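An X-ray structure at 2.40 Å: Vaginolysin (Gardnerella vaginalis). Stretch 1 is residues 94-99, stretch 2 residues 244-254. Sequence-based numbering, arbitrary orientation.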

# COMPACT_ATOMS: atom_id res chain seq x y z
N LEU A 94 23.13 -41.90 -19.72
CA LEU A 94 22.87 -41.02 -20.85
C LEU A 94 21.37 -40.82 -21.00
O LEU A 94 20.61 -41.80 -21.00
CB LEU A 94 23.45 -41.60 -22.14
CG LEU A 94 24.97 -41.64 -22.29
CD1 LEU A 94 25.34 -42.42 -23.53
CD2 LEU A 94 25.55 -40.24 -22.34
N PHE A 95 20.95 -39.57 -21.14
CA PHE A 95 19.56 -39.23 -21.42
C PHE A 95 19.49 -38.32 -22.64
O PHE A 95 20.51 -37.83 -23.14
CB PHE A 95 18.89 -38.50 -20.24
CG PHE A 95 19.14 -39.13 -18.90
CD1 PHE A 95 19.01 -40.49 -18.72
CD2 PHE A 95 19.48 -38.34 -17.82
CE1 PHE A 95 19.23 -41.06 -17.48
CE2 PHE A 95 19.71 -38.89 -16.58
CZ PHE A 95 19.58 -40.26 -16.41
N ARG A 96 18.27 -38.12 -23.12
CA ARG A 96 17.98 -37.02 -24.03
C ARG A 96 17.45 -35.84 -23.24
O ARG A 96 16.66 -36.00 -22.31
CB ARG A 96 16.94 -37.45 -25.07
CG ARG A 96 17.44 -38.48 -26.06
CD ARG A 96 16.30 -39.13 -26.81
NE ARG A 96 16.73 -40.40 -27.41
CZ ARG A 96 16.50 -41.60 -26.89
NH1 ARG A 96 15.83 -41.74 -25.75
NH2 ARG A 96 16.95 -42.68 -27.52
N ALA A 97 17.92 -34.64 -23.60
CA ALA A 97 17.38 -33.41 -23.03
C ALA A 97 16.01 -33.18 -23.66
O ALA A 97 15.83 -32.37 -24.57
CB ALA A 97 18.33 -32.24 -23.28
N ASP A 98 15.03 -33.92 -23.16
CA ASP A 98 13.71 -33.97 -23.77
C ASP A 98 12.65 -33.71 -22.70
O ASP A 98 12.94 -33.19 -21.61
CB ASP A 98 13.49 -35.33 -24.46
CG ASP A 98 13.31 -36.46 -23.48
OD1 ASP A 98 13.98 -36.45 -22.43
OD2 ASP A 98 12.48 -37.36 -23.75
N LYS A 99 11.40 -34.07 -23.00
CA LYS A 99 10.30 -33.81 -22.08
C LYS A 99 10.39 -34.71 -20.85
O LYS A 99 10.04 -34.28 -19.74
CB LYS A 99 8.96 -34.02 -22.79
CG LYS A 99 7.78 -33.41 -22.06
CD LYS A 99 6.48 -34.11 -22.44
CE LYS A 99 5.28 -33.44 -21.79
NZ LYS A 99 4.97 -33.99 -20.43
N ASN A 244 19.49 -42.12 -35.62
CA ASN A 244 18.38 -43.04 -35.42
C ASN A 244 18.36 -43.42 -33.95
O ASN A 244 19.36 -43.92 -33.43
CB ASN A 244 18.52 -44.29 -36.30
CG ASN A 244 19.28 -44.02 -37.58
OD1 ASN A 244 18.73 -43.52 -38.56
ND2 ASN A 244 20.57 -44.37 -37.59
N ARG A 245 17.22 -43.19 -33.29
CA ARG A 245 17.03 -43.26 -31.84
C ARG A 245 16.62 -41.89 -31.32
O ARG A 245 16.19 -41.76 -30.17
CB ARG A 245 18.27 -43.73 -31.08
CG ARG A 245 18.50 -45.24 -31.15
CD ARG A 245 19.66 -45.65 -30.28
NE ARG A 245 20.06 -47.03 -30.54
CZ ARG A 245 19.34 -48.09 -30.21
NH1 ARG A 245 18.18 -47.94 -29.59
NH2 ARG A 245 19.79 -49.31 -30.49
N GLY A 246 16.77 -40.86 -32.15
CA GLY A 246 16.32 -39.53 -31.79
C GLY A 246 17.31 -38.70 -31.01
O GLY A 246 16.90 -37.85 -30.22
N VAL A 247 18.61 -38.93 -31.21
CA VAL A 247 19.65 -38.11 -30.59
C VAL A 247 20.13 -37.13 -31.66
O VAL A 247 21.00 -37.45 -32.47
CB VAL A 247 20.79 -38.96 -30.04
CG1 VAL A 247 21.79 -38.08 -29.30
CG2 VAL A 247 20.25 -40.04 -29.12
N ASP A 248 19.55 -35.93 -31.65
CA ASP A 248 19.88 -34.90 -32.62
C ASP A 248 19.72 -33.55 -31.92
O ASP A 248 19.41 -33.49 -30.72
CB ASP A 248 19.00 -35.01 -33.86
CG ASP A 248 17.52 -35.11 -33.53
OD1 ASP A 248 17.20 -35.40 -32.36
OD2 ASP A 248 16.69 -34.91 -34.44
N ASN A 249 19.92 -32.47 -32.67
CA ASN A 249 19.84 -31.15 -32.06
C ASN A 249 18.45 -30.83 -31.53
O ASN A 249 18.30 -29.85 -30.79
CB ASN A 249 20.28 -30.05 -33.04
CG ASN A 249 20.06 -30.42 -34.49
OD1 ASN A 249 19.07 -31.07 -34.84
ND2 ASN A 249 20.99 -30.00 -35.35
N LYS A 250 17.43 -31.62 -31.88
CA LYS A 250 16.12 -31.46 -31.26
C LYS A 250 16.07 -32.11 -29.88
O LYS A 250 15.29 -31.69 -29.03
CB LYS A 250 15.04 -32.06 -32.15
CG LYS A 250 14.46 -31.09 -33.17
CD LYS A 250 13.03 -31.45 -33.54
CE LYS A 250 12.06 -31.13 -32.41
NZ LYS A 250 10.83 -31.97 -32.47
N ARG A 251 16.89 -33.14 -29.66
CA ARG A 251 16.95 -33.83 -28.37
C ARG A 251 18.40 -34.21 -28.12
O ARG A 251 18.80 -35.36 -28.30
CB ARG A 251 16.05 -35.06 -28.36
CG ARG A 251 14.56 -34.73 -28.40
CD ARG A 251 13.74 -35.86 -28.98
NE ARG A 251 14.13 -36.15 -30.36
CZ ARG A 251 13.33 -36.70 -31.27
NH1 ARG A 251 12.08 -37.02 -30.96
NH2 ARG A 251 13.78 -36.93 -32.49
N PRO A 252 19.23 -33.25 -27.72
CA PRO A 252 20.67 -33.51 -27.60
C PRO A 252 20.96 -34.47 -26.46
O PRO A 252 20.10 -34.72 -25.61
CB PRO A 252 21.26 -32.12 -27.32
CG PRO A 252 20.18 -31.14 -27.65
CD PRO A 252 18.90 -31.85 -27.39
N PRO A 253 22.16 -35.04 -26.42
CA PRO A 253 22.53 -35.95 -25.34
C PRO A 253 23.13 -35.25 -24.13
O PRO A 253 23.84 -34.25 -24.24
CB PRO A 253 23.56 -36.87 -26.00
CG PRO A 253 24.20 -36.01 -27.03
CD PRO A 253 23.15 -35.06 -27.52
N VAL A 254 22.83 -35.81 -22.96
CA VAL A 254 23.40 -35.37 -21.69
C VAL A 254 23.83 -36.60 -20.92
O VAL A 254 23.39 -37.72 -21.18
CB VAL A 254 22.40 -34.53 -20.86
CG1 VAL A 254 21.90 -33.35 -21.66
CG2 VAL A 254 21.23 -35.38 -20.38

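The two stretches, at least 149 residues apart in sequence wherever they touch, are joined by a short antiparallel ladder of three backbone hydrogen bonds. Phe95 and Val254 form the hydrogen-bonded pair: Phe95 N donates to Val254 O at 3.1 Å, and Val254 N returns a bond to Phe95 O, also at 3.1 Å. The angles at hydrogen, 162° and 166°, make both nearly straight. Two residues on, Ala97 N donates to Pro252 O at 3.0 Å and 173°, the straightest of the three, which extends the pairing beyond the strand residues of stretch 1. Between these bonds lies the non-hydrogen-bonded pair of Arg96 and Pro253. Proline has no amide hydrogen to give, and its place in this register requires none from it.

The same carbonyls also receive CA-H...O contacts, as is usual where antiparallel strands lie close. Leu94 CA approaches Val254 O at 3.4 Å, Pro253 CA lies 3.5 Å from Phe95 O, and Arg96 CA lies 3.5 Å from Pro252 O. Each of these oxygens thus faces both an amide and a CA hydrogen from the other stretch.

Beyond the ladder, the Arg96 side chain reaches the loop before the second strand. Its chi1 is m and its chi2 and chi3 are t, an extended course that carries the guanidinium to the backbone of Arg245, where Arg96 NH2 lies 2.9 Å and Arg96 NE 3.1 Å from Arg245 O. Gly246 O sits at the guanidinium edge, near its plane, while Arg96 CD comes within 3.7 Å of that same Gly246 O. Val247 CG2 approaches Arg96 NE at 3.9 Å. Gly246 has backbone angles of 86°/29°, at which a CB would be jammed against the carbonyl oxygen of Arg245; it would also be crowded by Arg251 CZ.

Within stretch 2, a type I turn from Asp248 to Arg251 precedes the strand. A long salt bridge, 3.7 Å from Arg251 NH2 to Asp248 OD1, links the side chains at its two ends.

Apolar packing completes the contact. Phe95 and Val254 project to the same face of the sheet, where Phe95 CB meets Val254 CG2 at 3.9 Å. Ala97 points its CB toward stretch 2, placing it 4.1 Å from Val254 CG1 and 4.2 Å from Pro252 CD. On the face shared by Arg96 and Pro253, Arg96 CB lies 4.2 Å from Arg251 CB. Farther along, Asp98 CB touches Arg251 CG at 4.1 Å. Together the stretches bury 502 Å², summed over both sides.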